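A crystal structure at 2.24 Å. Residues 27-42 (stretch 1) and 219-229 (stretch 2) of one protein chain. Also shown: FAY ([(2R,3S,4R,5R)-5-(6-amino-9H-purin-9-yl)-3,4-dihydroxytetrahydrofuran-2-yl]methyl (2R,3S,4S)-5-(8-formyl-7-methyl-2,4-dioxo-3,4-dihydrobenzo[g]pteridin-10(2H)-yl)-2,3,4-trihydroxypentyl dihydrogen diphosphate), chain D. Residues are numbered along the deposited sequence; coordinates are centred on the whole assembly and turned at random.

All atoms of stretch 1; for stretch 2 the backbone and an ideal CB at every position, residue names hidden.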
# COMPACT_ATOMS: atom_id res chain seq x y z
N GLU A 27 27.25 -8.69 35.61
CA GLU A 27 27.70 -7.99 36.82
C GLU A 27 28.51 -8.89 37.77
O GLU A 27 29.30 -8.40 38.58
CB GLU A 27 26.54 -7.31 37.55
CG GLU A 27 26.10 -6.01 36.90
CD GLU A 27 24.73 -5.54 37.38
OE1 GLU A 27 23.98 -6.36 37.94
OE2 GLU A 27 24.39 -4.35 37.18
N ASN A 28 28.31 -10.21 37.69
CA ASN A 28 29.27 -11.14 38.26
C ASN A 28 30.35 -11.35 37.22
O ASN A 28 30.12 -11.99 36.20
CB ASN A 28 28.66 -12.48 38.62
CG ASN A 28 29.69 -13.46 39.18
OD1 ASN A 28 30.90 -13.23 39.07
ND2 ASN A 28 29.23 -14.52 39.78
N PRO A 29 31.53 -10.77 37.47
CA PRO A 29 32.60 -10.72 36.45
C PRO A 29 33.03 -12.13 36.02
O PRO A 29 33.66 -12.29 34.98
CB PRO A 29 33.74 -10.01 37.18
CG PRO A 29 33.45 -10.22 38.64
CD PRO A 29 31.96 -10.19 38.75
N ASN A 30 32.66 -13.14 36.80
CA ASN A 30 32.99 -14.51 36.47
C ASN A 30 32.01 -15.21 35.52
O ASN A 30 32.31 -16.28 35.00
CB ASN A 30 33.09 -15.33 37.75
CG ASN A 30 34.15 -14.79 38.68
OD1 ASN A 30 35.34 -14.77 38.35
ND2 ASN A 30 33.73 -14.36 39.86
N VAL A 31 30.84 -14.63 35.33
CA VAL A 31 29.85 -15.25 34.46
C VAL A 31 30.17 -14.91 33.01
O VAL A 31 30.38 -13.75 32.68
CB VAL A 31 28.43 -14.83 34.87
CG1 VAL A 31 27.42 -15.29 33.85
CG2 VAL A 31 28.09 -15.39 36.27
N THR A 32 30.26 -15.91 32.15
CA THR A 32 30.52 -15.65 30.73
C THR A 32 29.23 -15.42 29.96
O THR A 32 28.30 -16.22 30.03
CB THR A 32 31.25 -16.81 30.04
OG1 THR A 32 30.64 -18.06 30.41
CG2 THR A 32 32.73 -16.82 30.42
N VAL A 33 29.20 -14.33 29.20
CA VAL A 33 28.02 -13.96 28.43
C VAL A 33 28.40 -13.72 26.97
O VAL A 33 29.37 -12.99 26.67
CB VAL A 33 27.36 -12.66 29.01
CG1 VAL A 33 26.03 -12.33 28.31
CG2 VAL A 33 27.15 -12.77 30.52
N LEU A 34 27.63 -14.33 26.07
CA LEU A 34 27.78 -14.06 24.64
C LEU A 34 26.59 -13.27 24.13
O LEU A 34 25.45 -13.59 24.48
CB LEU A 34 27.90 -15.37 23.85
CG LEU A 34 27.68 -15.26 22.33
CD1 LEU A 34 28.90 -14.63 21.64
CD2 LEU A 34 27.38 -16.62 21.73
N ILE A 35 26.84 -12.25 23.32
CA ILE A 35 25.79 -11.58 22.56
C ILE A 35 25.98 -11.73 21.04
O ILE A 35 26.98 -11.27 20.50
CB ILE A 35 25.72 -10.07 22.87
CG1 ILE A 35 25.64 -9.84 24.38
CG2 ILE A 35 24.52 -9.44 22.16
CD1 ILE A 35 25.91 -8.40 24.79
N VAL A 36 25.03 -12.36 20.36
CA VAL A 36 25.00 -12.36 18.90
C VAL A 36 24.04 -11.29 18.39
O VAL A 36 22.98 -11.06 18.97
CB VAL A 36 24.67 -13.74 18.28
CG1 VAL A 36 25.76 -14.76 18.62
CG2 VAL A 36 23.30 -14.24 18.72
N GLU A 37 24.43 -10.63 17.30
CA GLU A 37 23.75 -9.43 16.81
C GLU A 37 24.02 -9.30 15.32
O GLU A 37 25.16 -9.42 14.89
CB GLU A 37 24.30 -8.19 17.52
CG GLU A 37 23.90 -6.89 16.89
CD GLU A 37 22.39 -6.74 16.76
OE1 GLU A 37 21.67 -7.15 17.68
OE2 GLU A 37 21.93 -6.23 15.72
N ALA A 38 22.95 -9.06 14.56
CA ALA A 38 23.04 -8.91 13.10
C ALA A 38 23.78 -7.64 12.65
O ALA A 38 24.48 -7.65 11.65
CB ALA A 38 21.64 -8.96 12.48
N GLY A 39 23.61 -6.54 13.40
CA GLY A 39 24.19 -5.26 13.04
C GLY A 39 25.62 -5.05 13.51
O GLY A 39 26.26 -5.97 14.02
N ILE A 40 26.12 -3.83 13.34
CA ILE A 40 27.48 -3.45 13.74
C ILE A 40 27.64 -3.48 15.25
O ILE A 40 26.66 -3.44 16.01
CB ILE A 40 27.86 -2.03 13.28
CG1 ILE A 40 26.81 -1.02 13.75
CG2 ILE A 40 28.02 -1.93 11.77
CD1 ILE A 40 27.43 0.33 14.13
N GLY A 41 28.89 -3.52 15.70
CA GLY A 41 29.20 -3.67 17.10
C GLY A 41 29.61 -2.38 17.76
O GLY A 41 29.71 -2.32 18.99
N ASN A 42 29.87 -1.35 16.96
CA ASN A 42 30.39 -0.08 17.46
C ASN A 42 29.48 1.13 17.19
O ASN A 42 29.92 2.10 16.55
CB ASN A 42 31.76 0.19 16.82
CG ASN A 42 31.68 0.28 15.30
OD1 ASN A 42 30.82 -0.35 14.69
ND2 ASN A 42 32.56 1.08 14.69
N UNK A 219 34.69 -7.53 30.20
CA UNK A 219 35.46 -8.52 29.45
C UNK A 219 34.87 -9.91 29.55
O UNK A 219 35.34 -10.80 28.86
CB UNK A 219 36.91 -8.54 29.94
N UNK A 220 33.88 -10.10 30.41
CA UNK A 220 33.18 -11.38 30.44
C UNK A 220 32.04 -11.45 29.41
O UNK A 220 31.42 -12.50 29.22
CB UNK A 220 32.63 -11.63 31.84
N UNK A 221 31.78 -10.33 28.74
CA UNK A 221 30.82 -10.34 27.64
C UNK A 221 31.54 -10.46 26.32
O UNK A 221 32.36 -9.61 25.99
CB UNK A 221 29.95 -9.08 27.66
N UNK A 222 31.25 -11.52 25.58
CA UNK A 222 31.76 -11.62 24.21
C UNK A 222 30.71 -11.06 23.26
O UNK A 222 29.55 -11.50 23.25
CB UNK A 222 32.11 -13.07 23.85
N UNK A 223 31.10 -10.06 22.49
CA UNK A 223 30.17 -9.53 21.51
C UNK A 223 30.50 -9.92 20.07
O UNK A 223 31.53 -9.54 19.52
CB UNK A 223 30.13 -8.00 21.63
N UNK A 224 29.59 -10.69 19.47
CA UNK A 224 29.72 -11.10 18.07
C UNK A 224 28.66 -10.40 17.23
O UNK A 224 27.51 -10.84 17.18
CB UNK A 224 29.60 -12.62 17.93
N UNK A 225 29.04 -9.28 16.60
CA UNK A 225 28.20 -8.47 15.72
C UNK A 225 28.27 -9.02 14.29
O UNK A 225 29.06 -9.93 14.03
CB UNK A 225 28.63 -7.00 15.76
N UNK A 226 27.46 -8.47 13.39
CA UNK A 226 27.48 -8.88 11.98
C UNK A 226 27.23 -10.38 11.78
O UNK A 226 27.83 -10.97 10.90
CB UNK A 226 28.83 -8.51 11.36
N UNK A 227 26.36 -10.99 12.58
CA UNK A 227 25.98 -12.38 12.35
C UNK A 227 24.47 -12.49 12.35
O UNK A 227 23.80 -11.87 13.17
CB UNK A 227 26.59 -13.30 13.41
N UNK A 228 23.95 -13.28 11.43
CA UNK A 228 22.51 -13.43 11.27
C UNK A 228 22.07 -14.79 11.81
O UNK A 228 22.60 -15.84 11.43
CB UNK A 228 22.11 -13.28 9.80
N UNK A 229 21.11 -14.77 12.73
CA UNK A 229 20.61 -16.01 13.31
C UNK A 229 19.94 -16.90 12.27
O UNK A 229 19.14 -16.43 11.44
CB UNK A 229 19.63 -15.70 14.44
P FAY D . 13.47 -4.67 21.75
N1 FAY D . 9.89 3.94 22.28
C2 FAY D . 9.99 4.97 23.21
O2 FAY D . 9.86 4.73 24.41
N3 FAY D . 10.66 6.13 22.88
C4 FAY D . 10.72 6.50 21.56
O4 FAY D . 10.61 7.72 21.31
N5 FAY D . 10.69 5.82 19.28
C6 FAY D . 11.22 5.16 17.08
C7 FAY D . 11.52 4.19 16.15
C8 FAY D . 11.49 2.84 16.52
O8 FAY D . 12.19 0.69 15.91
C9 FAY D . 11.29 2.50 17.87
PA FAY D . 15.15 -4.33 19.49
C1' FAY D . 10.55 1.68 20.59
C10 FAY D . 10.18 4.18 20.95
N10 FAY D . 10.48 3.13 20.09
N1A FAY D . 19.91 -12.27 13.67
O1A FAY D . 14.82 -4.06 18.06
C1B FAY D . 18.64 -8.02 16.48
O1P FAY D . 14.59 -5.09 22.67
C2' FAY D . 11.92 1.36 21.23
O2' FAY D . 12.90 1.87 20.40
C2A FAY D . 20.73 -11.54 14.51
O2A FAY D . 15.63 -3.13 20.25
C2B FAY D . 18.33 -6.63 15.95
O2B FAY D . 19.33 -6.12 15.09
O2P FAY D . 12.21 -5.46 22.02
C3' FAY D . 12.33 -0.09 21.66
O3' FAY D . 13.68 -0.45 21.40
N3A FAY D . 20.24 -10.43 15.18
C3B FAY D . 18.26 -5.83 17.24
O3B FAY D . 19.57 -5.48 17.61
O3P FAY D . 13.88 -4.97 20.22
C4' FAY D . 11.46 -1.20 21.13
O4' FAY D . 10.12 -0.80 21.41
C4A FAY D . 18.94 -10.07 15.02
C4B FAY D . 17.77 -6.83 18.25
O4B FAY D . 17.91 -8.12 17.67
C4X FAY D . 10.47 5.51 20.59
C5' FAY D . 11.82 -2.55 21.78
O5' FAY D . 13.16 -3.06 21.78
C5A FAY D . 18.10 -10.80 14.18
C5B FAY D . 16.33 -6.56 18.64
O5B FAY D . 16.32 -5.46 19.52
C5X FAY D . 10.80 4.80 18.36
C6A FAY D . 18.59 -11.91 13.49
N6A FAY D . 17.81 -12.55 12.62
N7A FAY D . 16.88 -10.22 14.21
C7M FAY D . 11.68 4.61 14.71
C8A FAY D . 16.92 -9.16 15.05
C8M FAY D . 12.18 1.87 15.65
C9A FAY D . 10.89 3.46 18.79
N9A FAY D . 18.18 -9.05 15.54

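Position 219 has phi/psi of -73/-8°, and its ideal CB finds nothing of stretch 1 within 5.5 Å. The phi would allow proline, but stretch 1 selects nothing here; the residue is Pro 219, which makes no contact.

Position 220 is far more constrained. Its CA-to-CB bond points toward stretch 1, with the ideal CB 3.2 Å from Val 31 O and 3.4 Å from Pro 29 O. The Asn 28 to Val 31 turn thus offers backbone acceptors, favouring a short side chain carrying a donor: Asn, Ser or Thr, for example. The residue is Asn 220, with chi1 of 49° (p). Its ND2 donates to Val 31 O at 3.0 Å (143°), and the same ND2 lies 3.1 Å from Asn 28 O. In the backbone, Val 33 N donates to Asn 220 O at 2.9 Å.

From 221 to 224 the chain is a strand running parallel to strand 33-36, with a 16° angle between directions; as in any extended strand, side chains alternate between the two faces. Position 221 is bridged to Val 33, and its ideal CB lies 5.0 Å from Ile 35 CD1. Branched or longer apolar groups would suit: Val, Ile or Leu. Ile 221 sends CG2 to 3.6 Å from Ile 35 CD1, while its CG1 is 4.2 Å from Val 33 CB.

Position 222 turns to the other face, beside Leu 34, with its ideal CB 4.2 Å from Leu 34 CD1. Thr or Val would fit, since a methyl branch could reach Leu 34 CD1 while beta-branching suits the extended backbone. In Thr 222, CG2 lies 4.1 Å from Leu 34 CD1. The backbone is held through both its N and its O, on the side facing strand 33-36: Thr 222 N donates to Val 33 O at 2.6 Å, and Ile 35 N to Thr 222 O at 2.8 Å.

Position 223 shares the face of Val 33 and Ile 35, but its ideal CB is no closer than 4.7 Å to Ile 35 O, leaving room for several beta-formers. Ile 223 places CG1 4.1 Å from Ile 35 CD1.

At 224 the ideal CB has Leu 34 CD1 at 4.3 Å and Val 36 CG1 at 4.4 Å, which suits a compact apolar group, Val or Ile. Val 224 packs CG2 3.7 Å from Leu 34 CD1, and its N donates to Ile 35 O at 2.9 Å.

Position 225 has phi of -86° and an ideal CB 3.1 Å from Gly 39 O, so space is tight; Pro or Ala is plausible. Pro 225 sets CB 3.6 Å from Gly 41 N.

Position 226 has positive phi (57°), favouring Gly, Asn or Asp, yet its CB points away, leaving space for others. Glu 226 N donates to Gly 39 O (2.8 Å), and a water bridges its OE1 to Ala 38 O.

At 227 the CB points sideways near Val 36, suiting Val or Ile; Val 227 CG2 lies 3.8 Å from Val 36 CB. Position 228 points away, permitting many residues; His 228 has FAY N6A over one ring face. Position 229 is similarly unconstrained by stretch 1; Ser 229 N donates to FAY N1A at 2.9 Å.

Stretch 2, residues 219-229: PNITIVPEVHS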
# COMPACT_ATOMS: atom_id res chain seq x y z
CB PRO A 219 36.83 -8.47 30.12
CG PRO A 219 36.56 -8.01 31.51
CD PRO A 219 35.39 -7.06 31.41
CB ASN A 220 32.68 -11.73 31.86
CG ASN A 220 31.92 -10.59 32.52
OD1 ASN A 220 32.19 -9.42 32.24
ND2 ASN A 220 30.98 -10.92 33.41
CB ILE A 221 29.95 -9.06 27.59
CG1 ILE A 221 29.19 -8.88 28.91
CG2 ILE A 221 29.00 -9.13 26.41
CD1 ILE A 221 28.29 -7.66 28.97
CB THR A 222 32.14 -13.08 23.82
OG1 THR A 222 33.17 -13.56 24.68
CG2 THR A 222 32.66 -13.12 22.38
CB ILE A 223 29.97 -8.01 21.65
CG1 ILE A 223 29.56 -7.68 23.09
CG2 ILE A 223 28.89 -7.55 20.69
CD1 ILE A 223 29.63 -6.21 23.44
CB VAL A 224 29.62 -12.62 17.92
CG1 VAL A 224 29.67 -13.03 16.45
CG2 VAL A 224 30.73 -13.31 18.71
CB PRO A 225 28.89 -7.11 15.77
CG PRO A 225 30.35 -7.45 15.93
CD PRO A 225 30.39 -8.70 16.77
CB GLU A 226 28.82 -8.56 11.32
CG GLU A 226 29.36 -7.19 11.61
CD GLU A 226 29.07 -6.22 10.51
OE1 GLU A 226 27.97 -6.30 9.93
OE2 GLU A 226 29.96 -5.38 10.21
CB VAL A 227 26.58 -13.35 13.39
CG1 VAL A 227 28.10 -13.35 13.33
CG2 VAL A 227 26.07 -13.03 14.80
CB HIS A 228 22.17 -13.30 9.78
CG HIS A 228 20.73 -13.02 9.51
ND1 HIS A 228 20.24 -11.75 9.30
CD2 HIS A 228 19.66 -13.85 9.39
CE1 HIS A 228 18.94 -11.80 9.08
NE2 HIS A 228 18.57 -13.07 9.13
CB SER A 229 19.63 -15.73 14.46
OG SER A 229 18.47 -15.06 13.98
O HOH W 1 24.90 -6.63 9.09
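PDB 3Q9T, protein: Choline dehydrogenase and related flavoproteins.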